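Local atomic coordinates of GTP pyrophosphokinase (Streptococcus pneumoniae, PDB entry 2BE3), a protein that probably transfers pyrophosphate from ATP to GTP or GDP to make the alarmone (p)ppGpp, as do other members of the RelA/SpoT family. Residues A[6-9]-A[10-14]. Residues are numbered along the deposited sequence; the frame is centred on the assembly and turned at random.
Sequences LEWE and EFLDP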
loop_
_atom_site.group_PDB
_atom_site.type_symbol
_atom_site.label_atom_id
_atom_site.label_comp_id
_atom_site.label_asym_id
_atom_site.label_seq_id
_atom_site.Cartn_x
_atom_site.Cartn_y
_atom_site.Cartn_z
ATOM N N LEU A 6 2.347 8.304 -24.083
ATOM C CA LEU A 6 3.284 8.597 -22.996
ATOM C C LEU A 6 2.751 9.576 -21.933
ATOM O O LEU A 6 2.992 9.369 -20.741
ATOM C CB LEU A 6 4.630 9.105 -23.543
ATOM C CG LEU A 6 5.804 9.084 -22.547
ATOM C CD1 LEU A 6 6.420 7.665 -22.465
ATOM C CD2 LEU A 6 6.860 10.130 -22.896
ATOM N N GLU A 7 2.039 10.615 -22.365
ATOM C CA GLU A 7 1.480 11.600 -21.433
ATOM C C GLU A 7 0.308 11.032 -20.620
ATOM O O GLU A 7 0.131 11.392 -19.454
ATOM C CB GLU A 7 1.119 12.920 -22.134
ATOM C CG GLU A 7 0.615 12.790 -23.573
ATOM C CD GLU A 7 1.733 12.560 -24.586
ATOM O OE1 GLU A 7 2.800 13.208 -24.484
ATOM O OE2 GLU A 7 1.540 11.721 -25.489
ATOM N N TRP A 8 -0.466 10.134 -21.233
ATOM C CA TRP A 8 -1.535 9.406 -20.541
ATOM C C TRP A 8 -0.997 8.470 -19.473
ATOM O O TRP A 8 -1.627 8.281 -18.447
ATOM C CB TRP A 8 -2.407 8.601 -21.504
ATOM C CG TRP A 8 -3.580 9.372 -22.024
ATOM C CD1 TRP A 8 -3.806 9.727 -23.318
ATOM C CD2 TRP A 8 -4.679 9.917 -21.259
ATOM N NE1 TRP A 8 -4.971 10.444 -23.415
ATOM C CE2 TRP A 8 -5.526 10.584 -22.171
ATOM C CE3 TRP A 8 -5.028 9.906 -19.896
ATOM C CZ2 TRP A 8 -6.710 11.221 -21.773
ATOM C CZ3 TRP A 8 -6.198 10.547 -19.504
ATOM C CH2 TRP A 8 -7.029 11.185 -20.442
ATOM N N GLU A 9 0.173 7.901 -19.733
ATOM C CA GLU A 9 0.843 6.958 -18.849
ATOM C C GLU A 9 1.416 7.690 -17.635
ATOM O O GLU A 9 1.290 7.242 -16.503
ATOM C CB GLU A 9 1.969 6.273 -19.628
ATOM C CG GLU A 9 2.502 5.025 -18.993
ATOM C CD GLU A 9 3.599 4.358 -19.844
ATOM O OE1 GLU A 9 3.387 3.198 -20.303
ATOM O OE2 GLU A 9 4.653 5.012 -20.065
ATOM N N GLU A 10 2.034 8.834 -17.884
ATOM C CA GLU A 10 2.551 9.662 -16.818
ATOM C C GLU A 10 1.439 10.215 -15.939
ATOM O O GLU A 10 1.627 10.382 -14.730
ATOM C CB GLU A 10 3.388 10.799 -17.383
ATOM C CG GLU A 10 4.746 10.325 -17.894
ATOM C CD GLU A 10 5.554 11.443 -18.583
ATOM O OE1 GLU A 10 5.143 12.644 -18.561
ATOM O OE2 GLU A 10 6.619 11.105 -19.148
ATOM N N PHE A 11 0.281 10.481 -16.545
ATOM C CA PHE A 11 -0.841 11.020 -15.799
ATOM C C PHE A 11 -1.500 9.954 -14.913
ATOM O O PHE A 11 -1.872 10.226 -13.772
ATOM C CB PHE A 11 -1.871 11.646 -16.743
ATOM C CG PHE A 11 -3.111 12.104 -16.043
ATOM C CD1 PHE A 11 -3.112 13.293 -15.306
ATOM C CD2 PHE A 11 -4.272 11.343 -16.091
ATOM C CE1 PHE A 11 -4.252 13.713 -14.652
ATOM C CE2 PHE A 11 -5.418 11.755 -15.416
ATOM C CZ PHE A 11 -5.409 12.930 -14.710
ATOM N N LEU A 12 -1.629 8.751 -15.443
ATOM C CA LEU A 12 -2.402 7.698 -14.792
ATOM C C LEU A 12 -1.672 6.966 -13.682
ATOM O O LEU A 12 -2.307 6.449 -12.761
ATOM C CB LEU A 12 -2.894 6.681 -15.820
ATOM C CG LEU A 12 -3.974 7.225 -16.740
ATOM C CD1 LEU A 12 -4.328 6.174 -17.766
ATOM C CD2 LEU A 12 -5.192 7.722 -15.957
ATOM N N ASP A 13 -0.345 6.940 -13.761
ATOM C CA ASP A 13 0.492 6.259 -12.765
ATOM C C ASP A 13 0.130 6.479 -11.299
ATOM O O ASP A 13 -0.028 5.514 -10.571
ATOM C CB ASP A 13 1.965 6.568 -12.990
ATOM C CG ASP A 13 2.671 5.442 -13.638
ATOM O OD1 ASP A 13 3.414 5.685 -14.630
ATOM O OD2 ASP A 13 2.469 4.280 -13.168
ATOM N N PRO A 14 0.041 7.744 -10.854
ATOM C CA PRO A 14 -0.396 7.953 -9.464
ATOM C C PRO A 14 -1.710 7.236 -9.127
ATOM O O PRO A 14 -1.829 6.691 -8.038
ATOM C CB PRO A 14 -0.556 9.476 -9.352
ATOM C CG PRO A 14 0.245 10.024 -10.464
ATOM C CD PRO A 14 0.382 9.002 -11.540
#
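E10, first of residues 10-14, bonds back to L6: E10 N donates its hydrogen to L6 O at 3.1 Å, an i to i+4 bond with an N-H...O angle of 160°. Its chain runs back extended along the first turn, with CG opposite the carbonyl carbon (chi1 -74°), and brings E10 OE2 to 3.9 Å from L6 CD2. F11 N repeats the bond on E7 O, more bent at 140°. The F11 and W8 side chains lie side by side, pointing the same way, and meet where F11 CD2 approaches W8 CZ3 to 4.0 Å. The F11 ring also meets that of Y15, and a bound tetraethylene glycol, probably from the crystallisation liquor, lies close by. L12 N bonds W8 O at 3.0 Å, while L12 CG sits at the indole edge, 4.3 Å from W8 CE3. W8 and L12 both reach I52 and I55, so this side of helix 6-35 packs on helix 52-62. D13 N closes the series on E9 O at 3.2 Å, because P14 has no N-H to continue it and the helix kinks there. D13 OD2 forms a salt bridge with K35 of the second subunit, against which E9 also packs. The start of the helix is thus amphipathic: W8 and L12 build an apolar seam within the chain, whereas the acidic groups of E9 and D13, with E9 OE2 and D13 OD1 5.6 Å apart, probably make a negative patch that favours the neighbouring subunit's lysine.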